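Local coordinates for tRNA dimethylallyltransferase (Bacillus halodurans, PDB 3EXA), which probably transfers a dimethylallyl group from dimethylallyl diphosphate to adenine 37 of tRNAs that read codons beginning with uridine, at residues 226-231 with 245-250. Sequence-based numbering, arbitrary orientation.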
loop_
_atom_site.group_PDB
_atom_site.type_symbol
_atom_site.label_atom_id
_atom_site.label_comp_id
_atom_site.label_asym_id
_atom_site.label_seq_id
_atom_site.Cartn_x
_atom_site.Cartn_y
_atom_site.Cartn_z
ATOM N N LYS A 226 15.761 1.348 -36.030
ATOM C CA LYS A 226 16.750 0.654 -35.212
ATOM C C LYS A 226 16.121 0.187 -33.894
ATOM O O LYS A 226 16.336 -0.946 -33.475
ATOM C CB LYS A 226 17.954 1.562 -34.948
ATOM C CG LYS A 226 18.738 1.936 -36.204
ATOM C CD LYS A 226 19.929 2.829 -35.868
ATOM C CE LYS A 226 20.742 3.179 -37.108
ATOM N NZ LYS A 226 21.871 4.105 -36.804
ATOM N N LEU A 227 15.338 1.048 -33.248
ATOM C CA LEU A 227 14.685 0.671 -31.999
ATOM C C LEU A 227 13.646 -0.411 -32.261
ATOM O O LEU A 227 13.434 -1.307 -31.443
ATOM C CB LEU A 227 13.993 1.875 -31.377
ATOM C CG LEU A 227 14.936 2.989 -30.915
ATOM C CD1 LEU A 227 14.108 4.178 -30.478
ATOM C CD2 LEU A 227 15.815 2.495 -29.768
ATOM N N TYR A 228 12.999 -0.311 -33.413
ATOM C CA TYR A 228 11.965 -1.248 -33.826
ATOM C C TYR A 228 12.597 -2.606 -34.103
ATOM O O TYR A 228 12.120 -3.645 -33.642
ATOM C CB TYR A 228 11.314 -0.722 -35.106
ATOM C CG TYR A 228 10.012 -1.381 -35.477
ATOM C CD1 TYR A 228 8.806 -0.944 -34.922
ATOM C CD2 TYR A 228 9.975 -2.404 -36.425
ATOM C CE1 TYR A 228 7.588 -1.502 -35.312
ATOM C CE2 TYR A 228 8.772 -2.973 -36.824
ATOM C CZ TYR A 228 7.579 -2.518 -36.268
ATOM O OH TYR A 228 6.388 -3.071 -36.670
ATOM N N ASP A 229 13.685 -2.576 -34.859
ATOM C CA ASP A 229 14.397 -3.790 -35.219
ATOM C C ASP A 229 14.991 -4.510 -34.021
ATOM O O ASP A 229 15.101 -5.732 -34.032
ATOM C CB ASP A 229 15.507 -3.468 -36.215
ATOM C CG ASP A 229 15.534 -4.424 -37.384
ATOM O OD1 ASP A 229 16.475 -4.327 -38.202
ATOM O OD2 ASP A 229 14.616 -5.268 -37.491
ATOM N N ARG A 230 15.390 -3.777 -32.988
ATOM C CA ARG A 230 15.960 -4.461 -31.840
ATOM C C ARG A 230 14.863 -5.046 -30.975
ATOM O O ARG A 230 15.138 -5.703 -29.973
ATOM C CB ARG A 230 16.865 -3.532 -31.020
ATOM C CG ARG A 230 16.204 -2.281 -30.500
ATOM C CD ARG A 230 17.105 -1.554 -29.505
ATOM N NE ARG A 230 17.281 -2.299 -28.254
ATOM C CZ ARG A 230 17.879 -1.804 -27.174
ATOM N NH1 ARG A 230 18.357 -0.568 -27.196
ATOM N NH2 ARG A 230 17.994 -2.536 -26.074
ATOM N N GLY A 231 13.614 -4.815 -31.368
ATOM C CA GLY A 231 12.496 -5.361 -30.617
ATOM C C GLY A 231 11.892 -4.515 -29.509
ATOM O O GLY A 231 11.171 -5.046 -28.673
ATOM N N GLU A 245 4.439 7.647 -33.872
ATOM C CA GLU A 245 3.927 7.844 -35.218
ATOM C C GLU A 245 4.688 6.977 -36.213
ATOM O O GLU A 245 4.094 6.355 -37.100
ATOM C CB GLU A 245 4.034 9.302 -35.629
ATOM C CG GLU A 245 3.212 10.246 -34.768
ATOM C CD GLU A 245 3.893 10.645 -33.475
ATOM O OE1 GLU A 245 5.131 10.461 -33.347
ATOM O OE2 GLU A 245 3.187 11.174 -32.587
HETATM N N MSE A 246 6.004 6.928 -36.072
HETATM C CA MSE A 246 6.799 6.106 -36.967
HETATM C C MSE A 246 6.449 4.627 -36.759
HETATM O O MSE A 246 6.394 3.853 -37.714
HETATM C CB MSE A 246 8.293 6.350 -36.735
HETATM C CG MSE A 246 8.750 7.749 -37.127
HETATM SE SE MSE A 246 8.321 8.227 -38.987
HETATM C CE MSE A 246 6.928 9.547 -38.637
ATOM N N TYR A 247 6.189 4.227 -35.519
ATOM C CA TYR A 247 5.838 2.838 -35.269
ATOM C C TYR A 247 4.552 2.427 -35.999
ATOM O O TYR A 247 4.453 1.308 -36.508
ATOM C CB TYR A 247 5.723 2.569 -33.769
ATOM C CG TYR A 247 7.013 2.095 -33.131
ATOM C CD1 TYR A 247 7.008 1.013 -32.255
ATOM C CD2 TYR A 247 8.235 2.723 -33.393
ATOM C CE1 TYR A 247 8.176 0.556 -31.652
ATOM C CE2 TYR A 247 9.418 2.270 -32.785
ATOM C CZ TYR A 247 9.369 1.179 -31.913
ATOM O OH TYR A 247 10.505 0.693 -31.300
ATOM N N ASP A 248 3.559 3.308 -36.058
ATOM C CA ASP A 248 2.345 2.961 -36.798
ATOM C C ASP A 248 2.722 2.753 -38.262
ATOM O O ASP A 248 2.217 1.844 -38.917
ATOM C CB ASP A 248 1.293 4.068 -36.697
ATOM C CG ASP A 248 0.578 4.061 -35.369
ATOM O OD1 ASP A 248 -0.049 3.036 -35.019
ATOM O OD2 ASP A 248 0.637 5.085 -34.664
ATOM N N TYR A 249 3.602 3.608 -38.779
ATOM C CA TYR A 249 4.050 3.481 -40.164
ATOM C C TYR A 249 4.756 2.136 -40.361
ATOM O O TYR A 249 4.446 1.389 -41.290
ATOM C CB TYR A 249 5.018 4.615 -40.538
ATOM C CG TYR A 249 5.860 4.297 -41.759
ATOM C CD1 TYR A 249 5.272 4.173 -43.021
ATOM C CD2 TYR A 249 7.239 4.071 -41.649
ATOM C CE1 TYR A 249 6.028 3.831 -44.141
ATOM C CE2 TYR A 249 8.006 3.726 -42.765
ATOM C CZ TYR A 249 7.388 3.607 -44.007
ATOM O OH TYR A 249 8.110 3.260 -45.122
ATOM N N LEU A 250 5.708 1.842 -39.479
ATOM C CA LEU A 250 6.469 0.597 -39.542
ATOM C C LEU A 250 5.559 -0.632 -39.426
ATOM O O LEU A 250 5.855 -1.679 -39.993
ATOM C CB LEU A 250 7.527 0.588 -38.430
ATOM C CG LEU A 250 8.989 0.933 -38.736
ATOM C CD1 LEU A 250 9.129 1.757 -39.995
ATOM C CD2 LEU A 250 9.568 1.657 -37.526
#
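L227 meets helix 244-251 at the hydroxyl of Y247, whose phenol reaches across to the backbone of 226-231: OH of Y247 lies 3.7 Å from CB and 3.5 Å from the carbonyl C of L227. That hydroxyl also comes within 3.4 Å of N of Y228, but the angle is too poor for a hydrogen bond; its polar partner is the carbonyl O of I232, just past the end of helix 220-229.

Y228 makes most of the contact on the side of 226-231. With CG anti to the backbone N (chi1 -166°), its ring is thrown across to helix 244-251 and lies in the corner formed by Y247 and L250, its edge to one and a face to the other. The CD1 edge points down on the face of Y247 in a T-shaped pair, the ring centroids 5.0 Å apart and the planes at 83°. CD1 of Y228 stands 3.5 Å above the plane of the Y247 ring, over its centre. One face of the Y228 ring takes L250: CB of L250 makes a CH-pi contact 3.8 Å from the ring centroid, and CD2 of L250 packs 3.7 Å from CG of Y228. Because Y247 and L250 are three residues apart, a single turn of helix 244-251 supplies both surfaces. The contact packs helix 220-229 against helix 244-251 in the IPP transferase family region, away from the P-loop; their mostly irregular connection includes residues 239-244, which probably contact the tRNA. Beyond this ring, OH of Y228 hydrogen-bonds to OD2 of D251. Replacing Y228 with an alanine would probably leave Y247 and L250 without their shared aromatic neighbour and deprive D251 of a hydrogen-bond mate.

G231 ends helix 220-229 in a Schellman motif with positive phi (91°), its N bonded back to O of Y228.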